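Local coordinates for protein Myo-inositol phosphohydrolase (Mitsuokella multacida, PDB 4WU3) that probably removes phosphate groups from inositol hexakisphosphate and related inositol phosphates, as a phytase of the protein tyrosine phosphatase-like family, at residues 335-340 with 438-443; 421-426 with 508-513. The protein carries 2 engineered substitutions. All blocks are in the same frame, centred on the assembly; numbering follows the deposited sequence.

Interaction 1 of 2, residues 335-340 with 438-443. With 4IP (inositol-(1,3,4,5)-tetrakisphosphate), chain F.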
loop_
_atom_site.group_PDB
_atom_site.type_symbol
_atom_site.label_atom_id
_atom_site.label_comp_id
_atom_site.label_asym_id
_atom_site.label_seq_id
_atom_site.Cartn_x
_atom_site.Cartn_y
_atom_site.Cartn_z
ATOM N N PRO A 335 10.962 5.719 -10.692
ATOM C CA PRO A 335 11.203 7.092 -11.109
ATOM C C PRO A 335 11.770 7.156 -12.521
ATOM O O PRO A 335 12.464 6.233 -12.954
ATOM C CB PRO A 335 12.219 7.607 -10.087
ATOM C CG PRO A 335 12.786 6.401 -9.418
ATOM C CD PRO A 335 11.732 5.339 -9.496
ATOM N N ASP A 336 11.449 8.221 -13.243
ATOM C CA ASP A 336 12.050 8.468 -14.556
ATOM C C ASP A 336 13.034 9.629 -14.401
ATOM O O ASP A 336 12.644 10.746 -14.068
ATOM C CB ASP A 336 10.972 8.787 -15.590
ATOM C CG ASP A 336 11.533 9.019 -16.987
ATOM O OD1 ASP A 336 12.770 9.029 -17.183
ATOM O OD2 ASP A 336 10.710 9.198 -17.910
ATOM N N TYR A 337 14.313 9.350 -14.632
ATOM C CA TYR A 337 15.366 10.337 -14.434
ATOM C C TYR A 337 15.771 11.010 -15.730
ATOM O O TYR A 337 16.696 11.801 -15.740
ATOM C CB TYR A 337 16.601 9.679 -13.801
ATOM C CG TYR A 337 16.359 9.227 -12.383
ATOM C CD1 TYR A 337 15.963 10.135 -11.418
ATOM C CD2 TYR A 337 16.494 7.900 -12.019
ATOM C CE1 TYR A 337 15.712 9.736 -10.125
ATOM C CE2 TYR A 337 16.250 7.489 -10.726
ATOM C CZ TYR A 337 15.862 8.414 -9.780
ATOM O OH TYR A 337 15.624 8.036 -8.473
ATOM N N ASN A 338 15.084 10.690 -16.824
ATOM C CA ASN A 338 15.424 11.250 -18.130
ATOM C C ASN A 338 15.161 12.748 -18.211
ATOM O O ASN A 338 14.228 13.263 -17.592
ATOM C CB ASN A 338 14.686 10.503 -19.242
ATOM C CG ASN A 338 15.222 9.095 -19.450
ATOM O OD1 ASN A 338 16.418 8.825 -19.290
ATOM N ND2 ASN A 338 14.341 8.191 -19.807
ATOM N N GLY A 339 16.013 13.443 -18.958
ATOM C CA GLY A 339 15.873 14.883 -19.147
ATOM C C GLY A 339 14.554 15.245 -19.801
ATOM O O GLY A 339 14.053 14.524 -20.661
ATOM N N TYR A 340 13.990 16.376 -19.395
ATOM C CA TYR A 340 12.747 16.850 -19.981
ATOM C C TYR A 340 12.741 18.371 -20.227
ATOM O O TYR A 340 11.735 18.923 -20.681
ATOM C CB TYR A 340 11.590 16.478 -19.060
ATOM C CG TYR A 340 11.805 17.020 -17.671
ATOM C CD1 TYR A 340 11.511 18.339 -17.385
ATOM C CD2 TYR A 340 12.334 16.230 -16.660
ATOM C CE1 TYR A 340 11.713 18.865 -16.124
ATOM C CE2 TYR A 340 12.538 16.748 -15.386
ATOM C CZ TYR A 340 12.225 18.074 -15.130
ATOM O OH TYR A 340 12.404 18.644 -13.886
ATOM N N GLY A 438 17.086 16.338 -16.106
ATOM C CA GLY A 438 16.076 15.394 -15.626
ATOM C C GLY A 438 15.989 15.445 -14.111
ATOM O O GLY A 438 16.793 16.094 -13.463
ATOM N N LEU A 439 15.005 14.762 -13.547
ATOM C CA LEU A 439 14.843 14.689 -12.101
ATOM C C LEU A 439 16.161 14.380 -11.395
ATOM O O LEU A 439 16.908 13.492 -11.809
ATOM C CB LEU A 439 13.815 13.610 -11.772
ATOM C CG LEU A 439 13.653 13.232 -10.299
ATOM C CD1 LEU A 439 12.957 14.357 -9.546
ATOM C CD2 LEU A 439 12.865 11.932 -10.202
ATOM N N ARG A 440 16.426 15.104 -10.314
ATOM C CA ARG A 440 17.706 15.020 -9.584
ATOM C C ARG A 440 18.958 15.295 -10.432
ATOM O O ARG A 440 20.076 14.968 -10.029
ATOM C CB ARG A 440 17.854 13.656 -8.912
ATOM C CG ARG A 440 17.024 13.497 -7.652
ATOM C CD ARG A 440 17.212 12.110 -7.069
ATOM N NE ARG A 440 16.237 11.826 -6.024
ATOM C CZ ARG A 440 16.231 10.720 -5.290
ATOM N NH1 ARG A 440 17.157 9.786 -5.477
ATOM N NH2 ARG A 440 15.305 10.561 -4.355
ATOM N N ASP A 441 18.777 15.914 -11.590
ATOM C CA ASP A 441 19.870 16.096 -12.552
ATOM C C ASP A 441 20.543 14.769 -12.963
ATOM O O ASP A 441 21.753 14.714 -13.201
ATOM C CB ASP A 441 20.911 17.083 -12.003
ATOM C CG ASP A 441 21.839 17.619 -13.096
ATOM O OD1 ASP A 441 21.436 17.587 -14.276
ATOM O OD2 ASP A 441 22.973 18.051 -12.781
ATOM N N TRP A 442 19.756 13.701 -13.064
ATOM C CA TRP A 442 20.291 12.386 -13.415
ATOM C C TRP A 442 19.912 11.971 -14.841
ATOM O O TRP A 442 19.652 10.796 -15.119
ATOM C CB TRP A 442 19.826 11.320 -12.416
ATOM C CG TRP A 442 20.496 11.413 -11.080
ATOM C CD1 TRP A 442 21.517 12.247 -10.732
ATOM C CD2 TRP A 442 20.217 10.619 -9.922
ATOM N NE1 TRP A 442 21.876 12.043 -9.423
ATOM C CE2 TRP A 442 21.099 11.042 -8.903
ATOM C CE3 TRP A 442 19.297 9.606 -9.640
ATOM C CZ2 TRP A 442 21.094 10.483 -7.629
ATOM C CZ3 TRP A 442 19.292 9.047 -8.373
ATOM C CH2 TRP A 442 20.186 9.493 -7.381
ATOM N N GLY A 443 19.920 12.944 -15.746
ATOM C CA GLY A 443 19.611 12.701 -17.151
ATOM C C GLY A 443 20.378 11.569 -17.809
ATOM O O GLY A 443 19.871 10.937 -18.725
HETATM C C1 4IP F . 25.888 20.238 -6.938
HETATM O O1 4IP F . 27.223 20.641 -7.245
HETATM C C2 4IP F . 24.901 20.967 -7.841
HETATM O O2 4IP F . 25.096 22.370 -7.723
HETATM C C3 4IP F . 23.459 20.661 -7.458
HETATM O O3 4IP F . 22.572 21.394 -8.307
HETATM C C4 4IP F . 23.176 21.002 -5.998
HETATM O O4 4IP F . 21.838 20.602 -5.677
HETATM C C5 4IP F . 24.162 20.277 -5.088
HETATM O O5 4IP F . 23.939 20.635 -3.722
HETATM C C6 4IP F . 25.609 20.580 -5.475
HETATM O O6 4IP F . 26.510 19.853 -4.636
HETATM P P1 4IP F . 28.078 19.990 -8.440
HETATM O O1P 4IP F . 28.398 18.603 -7.957
HETATM O O2P 4IP F . 29.258 20.920 -8.548
HETATM O O3P 4IP F . 27.162 20.057 -9.636
HETATM P P3 4IP F . 21.455 20.620 -9.176
HETATM O O4P 4IP F . 20.885 19.603 -8.215
HETATM O O5P 4IP F . 22.233 20.036 -10.333
HETATM O O6P 4IP F . 20.467 21.691 -9.563
HETATM P P4 4IP F . 20.781 21.604 -4.977
HETATM O O7P 4IP F . 20.850 22.872 -5.792
HETATM O O8P 4IP F . 19.474 20.862 -5.121
HETATM O O9P 4IP F . 21.299 21.732 -3.557
HETATM P P5 4IP F . 24.107 19.523 -2.563
HETATM O OPF 4IP F . 23.774 18.194 -3.224
HETATM O OPG 4IP F . 23.108 19.974 -1.517
HETATM O OPH 4IP F . 25.554 19.643 -2.142
HETATM O O HOH W 1 13.121 13.223 -15.049
HETATM O O HOH W 2 18.120 8.758 -16.821
HETATM O O HOH W 3 17.862 11.914 -20.445
#
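Tyr337 and Trp442 meet because both hold CG beside the backbone N (chi1 -68° and -73°), which lays the two side chains alongside each other, pointing the same way. Their rings form a T-shaped (edge-to-face) pair with planes 63° apart: Trp442 turns the edge of its six-membered ring to the phenol, CE3 sitting over the ring centre, 3.6 Å from Tyr337 CE1. Leu439 adds the aliphatic part, its CD2 methyl lying 3.6 Å from Tyr337 CE1, while Leu439 O comes in at the ring edge, 3.5 Å from Tyr337 CD1. No direct hydrogen bond joins the segments; water does this work. One water donates to Asp336 O and Asn338 O and accepts from Leu439 N at 2.9 Å, and another links Gly339 N to Gly443 O. Asp336 OD1 closes an Asx turn by accepting from Asn338 N (2.9 Å). Gly438 CA packs against Asn338 O and Gly339. Arg440 extends past Tyr337 to a salt bridge with Asp287 of the second subunit. The contact thus joins the segment ending in the short strand 339-340 to the loop between strand 432-438 and helix 449-463, which carries Asp441 to the ligand pocket.

Interaction 2 of 2, residues 421-426 with 508-513. With 4IP (inositol-(1,3,4,5)-tetrakisphosphate), chain F.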
loop_
_atom_site.group_PDB
_atom_site.type_symbol
_atom_site.label_atom_id
_atom_site.label_comp_id
_atom_site.label_asym_id
_atom_site.label_seq_id
_atom_site.Cartn_x
_atom_site.Cartn_y
_atom_site.Cartn_z
ATOM N N LEU A 421 33.459 17.603 -15.307
ATOM C CA LEU A 421 33.118 16.432 -14.516
ATOM C C LEU A 421 31.649 16.042 -14.608
ATOM O O LEU A 421 31.161 15.296 -13.770
ATOM C CB LEU A 421 33.448 16.692 -13.051
ATOM C CG LEU A 421 34.882 17.115 -12.728
ATOM C CD1 LEU A 421 34.970 17.639 -11.307
ATOM C CD2 LEU A 421 35.830 15.943 -12.943
ATOM N N ARG A 422 30.947 16.523 -15.625
ATOM C CA ARG A 422 29.491 16.389 -15.676
ATOM C C ARG A 422 28.978 15.179 -16.464
ATOM O O ARG A 422 29.191 15.077 -17.676
ATOM C CB ARG A 422 28.901 17.651 -16.279
ATOM C CG ARG A 422 29.273 18.919 -15.536
ATOM C CD ARG A 422 28.561 20.106 -16.160
ATOM N NE ARG A 422 27.128 20.087 -15.890
ATOM C CZ ARG A 422 26.282 21.027 -16.296
ATOM N NH1 ARG A 422 26.719 22.065 -17.007
ATOM N NH2 ARG A 422 24.996 20.933 -15.987
ATOM N N GLN A 423 28.273 14.278 -15.781
ATOM C CA GLN A 423 27.673 13.137 -16.472
ATOM C C GLN A 423 26.507 13.599 -17.328
ATOM O O GLN A 423 26.289 13.098 -18.429
ATOM C CB GLN A 423 27.173 12.074 -15.497
ATOM C CG GLN A 423 26.583 10.880 -16.240
ATOM C CD GLN A 423 26.062 9.784 -15.333
ATOM O OE1 GLN A 423 25.218 10.021 -14.458
ATOM N NE2 GLN A 423 26.537 8.561 -15.564
ATOM N N GLU A 424 25.757 14.560 -16.802
ATOM C CA GLU A 424 24.573 15.068 -17.472
ATOM C C GLU A 424 24.966 15.745 -18.784
ATOM O O GLU A 424 26.058 16.323 -18.904
ATOM C CB GLU A 424 23.820 16.051 -16.565
ATOM C CG GLU A 424 24.581 17.327 -16.225
ATOM C CD GLU A 424 25.335 17.256 -14.906
ATOM O OE1 GLU A 424 25.624 16.142 -14.430
ATOM O OE2 GLU A 424 25.645 18.322 -14.341
ATOM N N THR A 425 24.073 15.662 -19.759
ATOM C CA THR A 425 24.283 16.277 -21.071
ATOM C C THR A 425 24.195 17.803 -20.972
ATOM O O THR A 425 23.254 18.329 -20.401
ATOM C CB THR A 425 23.230 15.772 -22.080
ATOM O OG1 THR A 425 23.618 14.487 -22.565
ATOM C CG2 THR A 425 23.091 16.728 -23.256
ATOM N N HIS A 426 25.189 18.502 -21.512
ATOM C CA HIS A 426 25.210 19.967 -21.492
ATOM C C HIS A 426 25.981 20.503 -22.686
ATOM O O HIS A 426 26.666 19.750 -23.391
ATOM C CB HIS A 426 25.851 20.507 -20.216
ATOM C CG HIS A 426 27.321 20.251 -20.131
ATOM N ND1 HIS A 426 28.259 21.263 -20.171
ATOM C CD2 HIS A 426 28.018 19.093 -20.032
ATOM C CE1 HIS A 426 29.472 20.737 -20.082
ATOM N NE2 HIS A 426 29.353 19.422 -20.003
ATOM N N ALA A 508 32.510 11.643 -16.741
ATOM C CA ALA A 508 31.062 11.657 -16.621
ATOM C C ALA A 508 30.604 11.285 -15.204
ATOM O O ALA A 508 30.076 10.195 -14.966
ATOM C CB ALA A 508 30.448 10.723 -17.656
ATOM N N ALA A 509 30.790 12.212 -14.267
ATOM C CA ALA A 509 30.482 11.954 -12.863
ATOM C C ALA A 509 29.036 12.323 -12.566
ATOM O O ALA A 509 28.576 13.403 -12.918
ATOM C CB ALA A 509 31.434 12.725 -11.958
ATOM N N THR A 510 28.312 11.405 -11.929
ATOM C CA THR A 510 26.894 11.613 -11.648
ATOM C C THR A 510 26.720 12.651 -10.557
ATOM O O THR A 510 27.429 12.635 -9.561
ATOM C CB THR A 510 26.209 10.310 -11.223
ATOM O OG1 THR A 510 26.365 9.337 -12.260
ATOM C CG2 THR A 510 24.718 10.552 -10.963
ATOM N N ASP A 511 25.772 13.559 -10.763
ATOM C CA ASP A 511 25.529 14.650 -9.834
ATOM C C ASP A 511 25.021 14.138 -8.477
ATOM O O ASP A 511 24.303 13.137 -8.407
ATOM C CB ASP A 511 24.519 15.621 -10.448
ATOM C CG ASP A 511 24.417 16.918 -9.688
ATOM O OD1 ASP A 511 25.164 17.116 -8.706
ATOM O OD2 ASP A 511 23.577 17.743 -10.084
ATOM N N HIS A 512 25.427 14.834 -7.416
ATOM C CA HIS A 512 25.014 14.561 -6.033
ATOM C C HIS A 512 25.735 13.400 -5.346
ATOM O O HIS A 512 25.597 13.238 -4.140
ATOM C CB HIS A 512 23.501 14.334 -5.923
ATOM C CG HIS A 512 22.681 15.401 -6.569
ATOM N ND1 HIS A 512 22.579 16.676 -6.056
ATOM C CD2 HIS A 512 21.930 15.388 -7.696
ATOM C CE1 HIS A 512 21.800 17.404 -6.838
ATOM N NE2 HIS A 512 21.394 16.645 -7.843
ATOM N N ILE A 513 26.474 12.578 -6.086
ATOM C CA ILE A 513 27.002 11.343 -5.503
ATOM C C ILE A 513 28.516 11.254 -5.544
ATOM O O ILE A 513 29.186 11.936 -6.325
ATOM C CB ILE A 513 26.390 10.066 -6.140
ATOM C CG1 ILE A 513 27.052 9.722 -7.463
ATOM C CG2 ILE A 513 24.895 10.223 -6.363
ATOM C CD1 ILE A 513 26.566 8.396 -8.036
HETATM C C1 4IP F . 25.888 20.238 -6.938
HETATM O O1 4IP F . 27.223 20.641 -7.245
HETATM C C2 4IP F . 24.901 20.967 -7.841
HETATM O O2 4IP F . 25.096 22.370 -7.723
HETATM C C3 4IP F . 23.459 20.661 -7.458
HETATM O O3 4IP F . 22.572 21.394 -8.307
HETATM C C4 4IP F . 23.176 21.002 -5.998
HETATM O O4 4IP F . 21.838 20.602 -5.677
HETATM C C5 4IP F . 24.162 20.277 -5.088
HETATM O O5 4IP F . 23.939 20.635 -3.722
HETATM C C6 4IP F . 25.609 20.580 -5.475
HETATM O O6 4IP F . 26.510 19.853 -4.636
HETATM P P1 4IP F . 28.078 19.990 -8.440
HETATM O O1P 4IP F . 28.398 18.603 -7.957
HETATM O O2P 4IP F . 29.258 20.920 -8.548
HETATM O O3P 4IP F . 27.162 20.057 -9.636
HETATM P P3 4IP F . 21.455 20.620 -9.176
HETATM O O4P 4IP F . 20.885 19.603 -8.215
HETATM O O5P 4IP F . 22.233 20.036 -10.333
HETATM O O6P 4IP F . 20.467 21.691 -9.563
HETATM P P4 4IP F . 20.781 21.604 -4.977
HETATM O O7P 4IP F . 20.850 22.872 -5.792
HETATM O O8P 4IP F . 19.474 20.862 -5.121
HETATM O O9P 4IP F . 21.299 21.732 -3.557
HETATM P P5 4IP F . 24.107 19.523 -2.563
HETATM O OPF 4IP F . 23.774 18.194 -3.224
HETATM O OPG 4IP F . 23.108 19.974 -1.517
HETATM O OPH 4IP F . 25.554 19.643 -2.142
HETATM O O HOH W 4 24.376 13.831 -13.481
#
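The amide of Gln423 meets the hydroxyl of Thr510 from above its carbonyl plane: Thr510 OG1 donates to Gln423 OE1 at 2.6 Å, 56° out of that plane. The extended Gln423 chain, with CG anti to the backbone N (chi1 -179°), runs side by side with Thr510 and brings the amide to this hydroxyl. The carboxylate planes of Glu424 and Asp511 are 26° apart; a water donates to Glu424 OE1 (2.8 Å) and accepts from the backbone N of Asp511. At the in-plane edge of the Arg422 guanidinium, NE and NH2 both grip Glu424 OE2, NE at 2.8 Å, while His426 CB lies over one face. This side-on salt bridge, with Arg546 binding Glu424 OE1, fixes the rotation of the carboxylate; Arg422 itself also pairs with Glu395 and Asp345. On the ligand side, Asp511 CG lies over one face of the His512 ring, toward its rim. His512 ND1 makes a weak hydrogen bond of 3.4 Å to OPF of the inositol tetrakisphosphate, and Asp511 OD2 comes to 2.7 Å from its O5P.

Two backbone bonds tie the strand ends together: Ala509 N to Leu421 O (3.1 Å) and Gln423 N to Ala509 O (3.0 Å). Beyond them a type II turn from Thr510 to Ile513 carries Asp511 and His512 to the ligand. Parallel strand ends delivering residues to a phosphate pocket are consistent with the protein tyrosine phosphatase-like phytase fold. Strands 416-422 and 503-509 are neighbours in the five-stranded mixed sheet, with strand 535-539 flanking 416-422 and helix 449-463 packing on Ala508.

Interactions 1 and 2, centred about 12 Å apart, meet at the inositol tetrakisphosphate, and their segments alternate along the chain. Trp442 of interaction 1 spans them, its NE1 2.8 Å from Asp511 O in a probable hydrogen bond, so the indole that packs on 335-340 also holds the turn that follows strand 503-509. At the ligand itself Asp441 OD2 and Asp511 OD2 lie only 2.8 Å apart, and Asp441 OD2 is 3.2 Å from the ligand O5P, so the two acids converge beside the phosphate that carries this oxygen. Ser540, Ala544 and Arg546, with Arg343, Lys477 and Lys592, also hydrogen-bond the ligand.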